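Dihydrodipicolinate reductase N-terminus domain-containing protein (Mycobacterium smegmatis, PDB 6IAQ) binds NADP(H) and acts as a native amine dehydrogenase, a family used for the asymmetric reductive amination of ketones. Local coordinates at residues 9-14 with 68-73; 35-40 with 64-69; 227-232 with 251-256. All blocks are in the same frame, centred on the assembly; numbering follows the deposited sequence.

Contact 1: residues 9-14 with 68-73. With NAP (NADP nicotinamide-adenine-dinucleotide phosphate), chain F.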
loop_
_atom_site.group_PDB
_atom_site.type_symbol
_atom_site.label_atom_id
_atom_site.label_comp_id
_atom_site.label_asym_id
_atom_site.label_seq_id
_atom_site.Cartn_x
_atom_site.Cartn_y
_atom_site.Cartn_z
ATOM N N ARG A 9 1.009 22.691 -17.732
ATOM C CA ARG A 9 2.226 23.459 -18.105
ATOM C C ARG A 9 3.167 23.412 -16.893
ATOM O O ARG A 9 2.753 23.829 -15.782
ATOM C CB ARG A 9 1.849 24.876 -18.570
ATOM C CG ARG A 9 0.974 24.911 -19.823
ATOM C CD ARG A 9 0.341 26.273 -20.081
ATOM N NE ARG A 9 1.357 27.273 -20.376
ATOM C CZ ARG A 9 1.827 28.189 -19.532
ATOM N NH1 ARG A 9 1.335 28.322 -18.304
ATOM N NH2 ARG A 9 2.741 29.049 -19.965
ATOM N N ALA A 10 4.375 22.895 -17.086
ATOM C CA ALA A 10 5.333 22.645 -15.973
ATOM C C ALA A 10 6.649 23.415 -16.175
ATOM O O ALA A 10 7.078 23.549 -17.340
ATOM C CB ALA A 10 5.591 21.159 -15.876
ATOM N N VAL A 11 7.248 23.863 -15.077
ATOM C CA VAL A 11 8.649 24.362 -15.021
ATOM C C VAL A 11 9.495 23.314 -14.280
ATOM O O VAL A 11 9.099 22.902 -13.168
ATOM C CB VAL A 11 8.725 25.750 -14.364
ATOM C CG1 VAL A 11 10.143 26.103 -13.889
ATOM C CG2 VAL A 11 8.235 26.822 -15.340
ATOM N N VAL A 12 10.588 22.858 -14.893
ATOM C CA VAL A 12 11.508 21.891 -14.221
ATOM C C VAL A 12 12.559 22.737 -13.490
ATOM O O VAL A 12 13.304 23.512 -14.136
ATOM C CB VAL A 12 12.038 20.751 -15.121
ATOM C CG1 VAL A 12 11.345 20.666 -16.479
ATOM C CG2 VAL A 12 13.532 20.725 -15.286
ATOM N N TYR A 13 12.464 22.726 -12.166
ATOM C CA TYR A 13 13.238 23.546 -11.225
ATOM C C TYR A 13 14.421 22.700 -10.733
ATOM O O TYR A 13 14.227 21.799 -9.861
ATOM C CB TYR A 13 12.293 24.022 -10.125
ATOM C CG TYR A 13 12.683 25.278 -9.395
ATOM C CD1 TYR A 13 14.011 25.631 -9.209
ATOM C CD2 TYR A 13 11.714 26.094 -8.849
ATOM C CE1 TYR A 13 14.358 26.749 -8.477
ATOM C CE2 TYR A 13 12.046 27.234 -8.141
ATOM C CZ TYR A 13 13.375 27.572 -7.970
ATOM O OH TYR A 13 13.716 28.682 -7.259
ATOM N N GLY A 14 15.612 22.996 -11.273
ATOM C CA GLY A 14 16.815 22.162 -11.168
ATOM C C GLY A 14 16.830 21.186 -12.322
ATOM O O GLY A 14 15.750 20.727 -12.746
ATOM N N GLU A 68 11.899 35.118 -12.588
ATOM C CA GLU A 68 11.724 35.585 -13.987
ATOM C C GLU A 68 11.016 34.492 -14.802
ATOM O O GLU A 68 10.088 34.810 -15.577
ATOM C CB GLU A 68 13.068 35.992 -14.584
ATOM C CG GLU A 68 12.964 36.512 -16.002
ATOM C CD GLU A 68 14.192 37.274 -16.463
ATOM O OE1 GLU A 68 15.204 36.619 -16.774
ATOM O OE2 GLU A 68 14.144 38.526 -16.467
ATOM N N VAL A 69 11.430 33.238 -14.654
ATOM C CA VAL A 69 10.800 32.112 -15.405
ATOM C C VAL A 69 9.318 32.015 -15.001
ATOM O O VAL A 69 8.479 31.838 -15.904
ATOM C CB VAL A 69 11.543 30.793 -15.172
ATOM C CG1 VAL A 69 10.777 29.596 -15.701
ATOM C CG2 VAL A 69 12.913 30.846 -15.793
ATOM N N LEU A 70 8.998 32.123 -13.708
ATOM C CA LEU A 70 7.599 31.968 -13.241
ATOM C C LEU A 70 6.756 33.158 -13.733
ATOM O O LEU A 70 5.611 32.934 -14.162
ATOM C CB LEU A 70 7.583 31.848 -11.715
ATOM C CG LEU A 70 8.214 30.577 -11.134
ATOM C CD1 LEU A 70 7.808 30.370 -9.688
ATOM C CD2 LEU A 70 7.889 29.326 -11.930
ATOM N N GLU A 71 7.295 34.379 -13.668
ATOM C CA GLU A 71 6.606 35.616 -14.123
ATOM C C GLU A 71 6.368 35.506 -15.633
ATOM O O GLU A 71 5.286 35.903 -16.089
ATOM C CB GLU A 71 7.392 36.855 -13.691
ATOM C CG GLU A 71 7.301 37.077 -12.177
ATOM C CD GLU A 71 8.369 37.956 -11.544
ATOM O OE1 GLU A 71 9.137 38.589 -12.306
ATOM O OE2 GLU A 71 8.433 38.021 -10.287
ATOM N N GLN A 72 7.311 34.947 -16.384
ATOM C CA GLN A 72 7.222 34.845 -17.864
ATOM C C GLN A 72 6.253 33.715 -18.292
ATOM O O GLN A 72 5.648 33.862 -19.376
ATOM C CB GLN A 72 8.616 34.670 -18.468
ATOM C CG GLN A 72 9.431 35.959 -18.446
ATOM C CD GLN A 72 10.818 35.775 -19.020
ATOM O OE1 GLN A 72 11.200 34.696 -19.489
ATOM N NE2 GLN A 72 11.632 36.808 -18.878
ATOM N N THR A 73 6.130 32.615 -17.536
ATOM C CA THR A 73 5.444 31.392 -18.024
ATOM C C THR A 73 4.194 31.032 -17.201
ATOM O O THR A 73 3.337 30.334 -17.775
ATOM C CB THR A 73 6.418 30.210 -18.105
ATOM O OG1 THR A 73 6.845 29.935 -16.774
ATOM C CG2 THR A 73 7.592 30.487 -19.021
HETATM P PA NAP F . 21.979 16.943 -8.409
HETATM O O1A NAP F . 22.227 16.124 -9.586
HETATM O O2A NAP F . 23.109 17.607 -7.566
HETATM O O5B NAP F . 20.936 18.107 -8.883
HETATM C C5B NAP F . 20.676 19.284 -8.105
HETATM C C4B NAP F . 20.308 20.408 -9.063
HETATM O O4B NAP F . 19.963 21.598 -8.359
HETATM C C3B NAP F . 21.427 20.809 -10.061
HETATM O O3B NAP F . 20.781 20.780 -11.357
HETATM C C2B NAP F . 21.814 22.248 -9.729
HETATM O O2B NAP F . 22.054 23.074 -10.889
HETATM C C1B NAP F . 20.509 22.703 -9.151
HETATM N N9A NAP F . 20.530 23.856 -8.254
HETATM C C8A NAP F . 21.194 24.028 -7.093
HETATM N N7A NAP F . 20.836 25.208 -6.573
HETATM C C5A NAP F . 19.879 25.735 -7.373
HETATM C C6A NAP F . 19.028 26.951 -7.417
HETATM N N6A NAP F . 19.114 27.879 -6.473
HETATM N N1A NAP F . 18.182 27.102 -8.434
HETATM C C2A NAP F . 18.034 26.196 -9.422
HETATM N N3A NAP F . 18.760 25.056 -9.469
HETATM C C4A NAP F . 19.684 24.843 -8.488
HETATM O O3 NAP F . 21.103 16.130 -7.279
HETATM P PN NAP F . 19.857 15.085 -7.603
HETATM O O1N NAP F . 20.277 13.649 -7.541
HETATM O O2N NAP F . 19.095 15.528 -8.802
HETATM O O5D NAP F . 19.115 15.473 -6.241
HETATM C C5D NAP F . 18.474 16.723 -5.960
HETATM C C4D NAP F . 17.816 16.791 -4.611
HETATM O O4D NAP F . 16.716 15.822 -4.603
HETATM C C3D NAP F . 18.785 16.478 -3.506
HETATM O O3D NAP F . 18.627 17.326 -2.384
HETATM C C2D NAP F . 18.421 15.034 -3.136
HETATM O O2D NAP F . 18.813 14.765 -1.783
HETATM C C1D NAP F . 16.894 15.023 -3.436
HETATM N N1N NAP F . 16.395 13.661 -3.701
HETATM C C2N NAP F . 15.337 13.255 -3.025
HETATM C C3N NAP F . 14.874 11.959 -3.201
HETATM C C7N NAP F . 13.634 11.466 -2.486
HETATM O O7N NAP F . 13.402 10.261 -2.583
HETATM N N7N NAP F . 12.822 12.308 -1.823
HETATM C C4N NAP F . 15.530 11.119 -4.100
HETATM C C5N NAP F . 16.641 11.572 -4.804
HETATM C C6N NAP F . 17.038 12.866 -4.574
HETATM P P2B NAP F . 23.244 22.786 -11.915
HETATM O O1X NAP F . 22.936 21.514 -12.651
HETATM O O2X NAP F . 23.119 23.894 -12.958
HETATM O O3X NAP F . 24.422 22.828 -10.937
#
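Val-11 fills the tight end of this contact between strand 9-13 and helix 68-73, whose axes run almost antiparallel, 10.2 Å apart at their closest. The side chains of Val-11 and Val-69 cross obliquely, CG2 of Val-11 lying 3.8 Å from CG1 of Val-69. The same CG2, anti to the carbonyl carbon, reaches Leu-70 CD2 at 4.2 Å and lies 3.7 Å from Thr-73 OG1. That hydroxyl sits in the crowded position between its own backbone N and carbonyl carbon (chi1 64°), which turns it back along the helix to donate to Val-69 O at 2.7 Å, so the hydroxyl that borders Val-11 has its hydrogen bond satisfied within the helix. The strand opens the Rossmann domain, and Gly-14, with positive phi, begins the turn behind it; Tyr-13 sets its ring edge against the adenine, CE1 lying 3.8 Å from NAP C2A. The other end is polar and partly exposed. Arg-9, bent at chi3, grips the carbonyl oxygen of Thr-73 end-on, NH2 at 2.6 Å and NH1 at 2.9 Å, with the oxygen close to the guanidinium plane. NH1 also hydrogen-bonds His-74 O, so the arginine ties two successive carbonyls just where the helix runs out, while Glu-68, Glu-71 and Gln-72 line its exposed face.

Contact 2: residues 35-40 with 64-69. With NAP (NADP nicotinamide-adenine-dinucleotide phosphate), chain F.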
loop_
_atom_site.group_PDB
_atom_site.type_symbol
_atom_site.label_atom_id
_atom_site.label_comp_id
_atom_site.label_asym_id
_atom_site.label_seq_id
_atom_site.Cartn_x
_atom_site.Cartn_y
_atom_site.Cartn_z
ATOM N N GLY A 35 9.359 25.893 -19.045
ATOM C CA GLY A 35 10.505 26.584 -18.418
ATOM C C GLY A 35 11.413 25.630 -17.666
ATOM O O GLY A 35 10.987 24.489 -17.388
ATOM N N ALA A 36 12.642 26.070 -17.372
ATOM C CA ALA A 36 13.683 25.230 -16.739
ATOM C C ALA A 36 14.699 26.149 -16.046
ATOM O O ALA A 36 15.128 27.156 -16.661
ATOM C CB ALA A 36 14.307 24.319 -17.764
ATOM N N ILE A 37 14.988 25.862 -14.781
ATOM C CA ILE A 37 15.848 26.687 -13.899
ATOM C C ILE A 37 17.070 25.853 -13.491
ATOM O O ILE A 37 16.901 24.675 -13.062
ATOM C CB ILE A 37 15.061 27.211 -12.700
ATOM C CG1 ILE A 37 13.750 27.864 -13.151
ATOM C CG2 ILE A 37 15.914 28.135 -11.835
ATOM C CD1 ILE A 37 12.751 28.040 -12.046
ATOM N N ALA A 38 18.260 26.429 -13.668
ATOM C CA ALA A 38 19.549 25.820 -13.282
ATOM C C ALA A 38 20.394 26.885 -12.577
ATOM O O ALA A 38 19.901 28.029 -12.355
ATOM C CB ALA A 38 20.248 25.242 -14.494
ATOM N N ARG A 39 21.603 26.502 -12.174
ATOM C CA ARG A 39 22.524 27.364 -11.394
ATOM C C ARG A 39 23.862 27.458 -12.151
ATOM O O ARG A 39 24.427 28.539 -12.159
ATOM C CB ARG A 39 22.629 26.815 -9.967
ATOM C CG ARG A 39 23.660 27.500 -9.088
ATOM C CD ARG A 39 23.609 27.033 -7.667
ATOM N NE ARG A 39 24.591 27.789 -6.908
ATOM C CZ ARG A 39 25.892 27.516 -6.854
ATOM N NH1 ARG A 39 26.399 26.495 -7.529
ATOM N NH2 ARG A 39 26.687 28.265 -6.110
ATOM N N SER A 40 24.349 26.374 -12.770
ATOM C CA SER A 40 25.667 26.305 -13.466
ATOM C C SER A 40 25.652 27.160 -14.740
ATOM O O SER A 40 24.788 26.980 -15.603
ATOM C CB SER A 40 26.069 24.874 -13.748
ATOM O OG SER A 40 26.436 24.232 -12.538
ATOM N N ASP A 64 18.649 31.013 -15.164
ATOM C CA ASP A 64 19.231 30.987 -13.798
ATOM C C ASP A 64 18.394 31.861 -12.884
ATOM O O ASP A 64 18.829 32.075 -11.766
ATOM C CB ASP A 64 20.696 31.426 -13.790
ATOM C CG ASP A 64 20.925 32.812 -14.395
ATOM O OD1 ASP A 64 19.935 33.485 -14.742
ATOM O OD2 ASP A 64 22.096 33.182 -14.591
ATOM N N ASP A 65 17.209 32.285 -13.325
ATOM C CA ASP A 65 16.384 33.273 -12.591
ATOM C C ASP A 65 14.978 32.689 -12.404
ATOM O O ASP A 65 14.140 32.867 -13.327
ATOM C CB ASP A 65 16.376 34.606 -13.343
ATOM C CG ASP A 65 15.812 35.764 -12.550
ATOM O OD1 ASP A 65 15.000 35.520 -11.608
ATOM O OD2 ASP A 65 16.165 36.915 -12.914
ATOM N N ALA A 66 14.739 32.023 -11.272
ATOM C CA ALA A 66 13.465 31.305 -11.000
ATOM C C ALA A 66 12.262 32.271 -11.103
ATOM O O ALA A 66 11.259 31.927 -11.775
ATOM C CB ALA A 66 13.521 30.627 -9.647
ATOM N N ALA A 67 12.329 33.403 -10.410
ATOM C CA ALA A 67 11.214 34.392 -10.343
ATOM C C ALA A 67 10.885 34.858 -11.772
ATOM O O ALA A 67 9.702 34.888 -12.143
ATOM C CB ALA A 67 11.570 35.523 -9.431
ATOM N N GLU A 68 11.899 35.118 -12.588
ATOM C CA GLU A 68 11.724 35.585 -13.987
ATOM C C GLU A 68 11.016 34.492 -14.802
ATOM O O GLU A 68 10.088 34.810 -15.577
ATOM C CB GLU A 68 13.068 35.992 -14.584
ATOM C CG GLU A 68 12.964 36.512 -16.002
ATOM C CD GLU A 68 14.192 37.274 -16.463
ATOM O OE1 GLU A 68 15.204 36.619 -16.774
ATOM O OE2 GLU A 68 14.144 38.526 -16.467
ATOM N N VAL A 69 11.430 33.238 -14.654
ATOM C CA VAL A 69 10.800 32.112 -15.405
ATOM C C VAL A 69 9.318 32.015 -15.001
ATOM O O VAL A 69 8.479 31.838 -15.904
ATOM C CB VAL A 69 11.543 30.793 -15.172
ATOM C CG1 VAL A 69 10.777 29.596 -15.701
ATOM C CG2 VAL A 69 12.913 30.846 -15.793
HETATM P PA NAP F . 21.979 16.943 -8.409
HETATM O O1A NAP F . 22.227 16.124 -9.586
HETATM O O2A NAP F . 23.109 17.607 -7.566
HETATM O O5B NAP F . 20.936 18.107 -8.883
HETATM C C5B NAP F . 20.676 19.284 -8.105
HETATM C C4B NAP F . 20.308 20.408 -9.063
HETATM O O4B NAP F . 19.963 21.598 -8.359
HETATM C C3B NAP F . 21.427 20.809 -10.061
HETATM O O3B NAP F . 20.781 20.780 -11.357
HETATM C C2B NAP F . 21.814 22.248 -9.729
HETATM O O2B NAP F . 22.054 23.074 -10.889
HETATM C C1B NAP F . 20.509 22.703 -9.151
HETATM N N9A NAP F . 20.530 23.856 -8.254
HETATM C C8A NAP F . 21.194 24.028 -7.093
HETATM N N7A NAP F . 20.836 25.208 -6.573
HETATM C C5A NAP F . 19.879 25.735 -7.373
HETATM C C6A NAP F . 19.028 26.951 -7.417
HETATM N N6A NAP F . 19.114 27.879 -6.473
HETATM N N1A NAP F . 18.182 27.102 -8.434
HETATM C C2A NAP F . 18.034 26.196 -9.422
HETATM N N3A NAP F . 18.760 25.056 -9.469
HETATM C C4A NAP F . 19.684 24.843 -8.488
HETATM O O3 NAP F . 21.103 16.130 -7.279
HETATM P PN NAP F . 19.857 15.085 -7.603
HETATM O O1N NAP F . 20.277 13.649 -7.541
HETATM O O2N NAP F . 19.095 15.528 -8.802
HETATM O O5D NAP F . 19.115 15.473 -6.241
HETATM C C5D NAP F . 18.474 16.723 -5.960
HETATM C C4D NAP F . 17.816 16.791 -4.611
HETATM O O4D NAP F . 16.716 15.822 -4.603
HETATM C C3D NAP F . 18.785 16.478 -3.506
HETATM O O3D NAP F . 18.627 17.326 -2.384
HETATM C C2D NAP F . 18.421 15.034 -3.136
HETATM O O2D NAP F . 18.813 14.765 -1.783
HETATM C C1D NAP F . 16.894 15.023 -3.436
HETATM N N1N NAP F . 16.395 13.661 -3.701
HETATM C C2N NAP F . 15.337 13.255 -3.025
HETATM C C3N NAP F . 14.874 11.959 -3.201
HETATM C C7N NAP F . 13.634 11.466 -2.486
HETATM O O7N NAP F . 13.402 10.261 -2.583
HETATM N N7N NAP F . 12.822 12.308 -1.823
HETATM C C4N NAP F . 15.530 11.119 -4.100
HETATM C C5N NAP F . 16.641 11.572 -4.804
HETATM C C6N NAP F . 17.038 12.866 -4.574
HETATM P P2B NAP F . 23.244 22.786 -11.915
HETATM O O1X NAP F . 22.936 21.514 -12.651
HETATM O O2X NAP F . 23.119 23.894 -12.958
HETATM O O3X NAP F . 24.422 22.828 -10.937
HETATM O O HOH W 1 19.256 29.328 -10.436
#
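Ile-37 points from strand 32-37 toward the start of helix 66-73, and its branches divide the work. CG2, anti to the backbone N, reaches C2A of the adenine at 3.8 Å. CG1 takes the place beside the N (chi1 -50°) and sends CD1 onto Ala-66, 3.6 Å from its CB. Ile-37 and Val-69 run alongside each other head to tail, CG1 of the isoleucine 4.1 Å from CG2 of the valine. The other valine methyl, CG1, rests 4.1 Å from the CA of Gly-35, which has no side chain to stand in its way. Nearer the cofactor, Ala-38 O receives a CA-H...O contact from Asp-64, and a water donates to both Ala-38 O and Asp-64 O. Asp-65 N-caps the helix: its OD1 accepts Glu-68 N from above the carboxylate plane. Beyond this second strand of the Rossmann fold, the extended Arg-39 lays CB and CD over one face of the adenine, CD 3.5 Å from NAP N7A. The 2'-phosphate is held by Arg-39 N and Ser-40 N, both on O2X, the latter at 2.8 Å, and by Ser-40 OG on O3X. Two backbone N-H groups and a hydroxyl thus grip the group that distinguishes NADP from NAD, consistent with a preference for the phosphorylated cofactor.

Contact 3: residues 227-232 with 251-256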
loop_
_atom_site.group_PDB
_atom_site.type_symbol
_atom_site.label_atom_id
_atom_site.label_comp_id
_atom_site.label_asym_id
_atom_site.label_seq_id
_atom_site.Cartn_x
_atom_site.Cartn_y
_atom_site.Cartn_z
ATOM N N ARG A 227 26.248 6.878 12.149
ATOM C CA ARG A 227 27.654 6.449 12.032
ATOM C C ARG A 227 28.050 6.553 10.566
ATOM O O ARG A 227 27.221 6.401 9.659
ATOM C CB ARG A 227 27.809 5.030 12.590
ATOM C CG ARG A 227 27.048 3.967 11.821
ATOM C CD ARG A 227 27.716 2.612 11.946
ATOM N NE ARG A 227 27.239 1.627 10.985
ATOM C CZ ARG A 227 26.115 0.921 11.107
ATOM N NH1 ARG A 227 25.279 1.118 12.119
ATOM N NH2 ARG A 227 25.811 0.016 10.188
ATOM N N PRO A 228 29.336 6.834 10.283
ATOM C CA PRO A 228 29.799 6.911 8.910
ATOM C C PRO A 228 29.854 5.499 8.316
ATOM O O PRO A 228 30.038 4.539 9.064
ATOM C CB PRO A 228 31.198 7.507 9.048
ATOM C CG PRO A 228 31.653 7.012 10.429
ATOM C CD PRO A 228 30.406 7.099 11.268
ATOM N N ASP A 229 29.649 5.420 7.002
ATOM C CA ASP A 229 29.935 4.206 6.213
ATOM C C ASP A 229 31.337 4.400 5.647
ATOM O O ASP A 229 31.629 5.503 5.125
ATOM C CB ASP A 229 28.858 3.957 5.149
ATOM C CG ASP A 229 27.457 3.790 5.721
ATOM O OD1 ASP A 229 27.328 3.307 6.834
ATOM O OD2 ASP A 229 26.498 4.163 5.027
ATOM N N ILE A 230 32.176 3.370 5.761
ATOM C CA ILE A 230 33.634 3.454 5.473
ATOM C C ILE A 230 33.940 2.563 4.275
ATOM O O ILE A 230 33.453 1.427 4.254
ATOM C CB ILE A 230 34.405 2.991 6.727
ATOM C CG1 ILE A 230 33.968 3.763 7.975
ATOM C CG2 ILE A 230 35.896 3.088 6.496
ATOM C CD1 ILE A 230 34.135 5.268 7.849
ATOM N N ALA A 231 34.758 3.033 3.342
ATOM C CA ALA A 231 35.332 2.213 2.258
ATOM C C ALA A 231 36.232 1.113 2.859
ATOM O O ALA A 231 37.203 1.447 3.559
ATOM C CB ALA A 231 36.106 3.089 1.309
ATOM N N SER A 232 35.929 -0.153 2.569
ATOM C CA SER A 232 36.703 -1.328 3.039
ATOM C C SER A 232 37.894 -1.584 2.102
ATOM O O SER A 232 38.807 -2.319 2.492
ATOM C CB SER A 232 35.780 -2.512 3.141
ATOM O OG SER A 232 35.378 -2.934 1.831
ATOM N N GLY A 251 29.543 7.584 2.912
ATOM C CA GLY A 251 28.141 7.836 3.219
ATOM C C GLY A 251 27.905 7.688 4.681
ATOM O O GLY A 251 28.873 7.737 5.451
ATOM N N PHE A 252 26.660 7.478 5.070
ATOM C CA PHE A 252 26.358 7.249 6.494
ATOM C C PHE A 252 25.056 6.477 6.643
ATOM O O PHE A 252 24.219 6.446 5.717
ATOM C CB PHE A 252 26.344 8.556 7.305
ATOM C CG PHE A 252 25.325 9.597 6.907
ATOM C CD1 PHE A 252 23.998 9.496 7.298
ATOM C CD2 PHE A 252 25.721 10.742 6.235
ATOM C CE1 PHE A 252 23.072 10.470 6.946
ATOM C CE2 PHE A 252 24.791 11.706 5.879
ATOM C CZ PHE A 252 23.477 11.574 6.249
ATOM N N THR A 253 24.906 5.941 7.851
ATOM C CA THR A 253 23.737 5.176 8.309
ATOM C C THR A 253 23.140 5.904 9.511
ATOM O O THR A 253 23.881 6.167 10.460
ATOM C CB THR A 253 24.121 3.715 8.606
ATOM O OG1 THR A 253 24.663 3.144 7.408
ATOM C CG2 THR A 253 22.936 2.943 9.158
ATOM N N ASP A 254 21.861 6.219 9.443
ATOM C CA ASP A 254 21.065 6.789 10.548
ATOM C C ASP A 254 20.190 5.686 11.130
ATOM O O ASP A 254 19.734 4.854 10.369
ATOM C CB ASP A 254 20.131 7.922 10.107
ATOM C CG ASP A 254 20.784 9.117 9.444
ATOM O OD1 ASP A 254 21.827 9.581 9.945
ATOM O OD2 ASP A 254 20.224 9.579 8.411
ATOM N N ILE A 255 19.856 5.791 12.404
ATOM C CA ILE A 255 18.763 5.038 13.071
ATOM C C ILE A 255 17.953 6.044 13.879
ATOM O O ILE A 255 18.546 6.827 14.621
ATOM C CB ILE A 255 19.292 3.852 13.905
ATOM C CG1 ILE A 255 18.139 3.066 14.529
ATOM C CG2 ILE A 255 20.286 4.305 14.940
ATOM C CD1 ILE A 255 18.493 1.612 14.818
ATOM N N ASP A 256 16.664 6.098 13.611
ATOM C CA ASP A 256 15.688 6.997 14.247
ATOM C C ASP A 256 14.645 6.138 14.942
ATOM O O ASP A 256 14.284 5.074 14.407
ATOM C CB ASP A 256 15.057 7.946 13.224
ATOM C CG ASP A 256 16.065 8.976 12.769
ATOM O OD1 ASP A 256 16.397 9.863 13.606
ATOM O OD2 ASP A 256 16.576 8.830 11.644
#
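Backbone bonds set the register of strands 227-230 and 251-256. Arg-227 and Thr-253 form an antiparallel hydrogen-bonded pair: Arg-227 N donates to Thr-253 O and Thr-253 N to Arg-227 O, each bond 3.0 Å long and nearly along the C=O axis. Two residues on, Asp-229 N donates a 2.9 Å hydrogen bond to Gly-251 O, from above the carbonyl plane. Between them Pro-228 and Phe-252 are a non-hydrogen-bonded pair, their CA atoms only 4.2 Å apart and their side chains diverging. The strand directions make 139°, about 40° short of exactly antiparallel, in the mixed sheet of the C-terminal domain, where 219-230 is an edge strand within the chain and 249-260 its neighbour. Among side-chain bonds, Thr-253 OG1 donates at 2.7 Å to Asp-229 OD1, which is met on its syn lone pair. The two side chains cross at about a right angle, the carboxylate swung beside its own backbone N (chi1 -59°). Asp-229 OD2 is hydrogen-bonded to Ser-271 of strand 265-273, so both oxygens of this buried carboxylate have partners. Packing contacts complete the pairing. Arg-227 runs alongside Thr-253, with Thr-253 CG2 4.0 Å above the plane of the guanidinium, offset toward its rim. Phe-252 CB rests 3.3 Å from Arg-227 O, and Phe-190 of helix 187-195 packs on both Pro-228 and Phe-252. A separate cation-pi interaction joins Arg-199 to the phenylalanine ring.

From the N terminus, strand 9-13 opens the chain and contact 1 closes the longest loop, bringing helix 66-73 back onto it. Strand 32-37 lies within that loop, and contact 2 closes a shorter one from it to the start of the same helix; the two share Glu-68 and Val-69. The two strands are neighbours in the parallel sheet, Val-12 O and Ile-37 N lying 3.0 Å apart, so one helix covers both, beside the adenine end of NADP. Contact 3 follows in series in the C-terminal mixed sheet, closing an 18-residue loop that holds the two short antiparallel strands 235-237 and 242-244. Its centre is about 37 Å from that of contact 1, and about 35 Å from contact 2's.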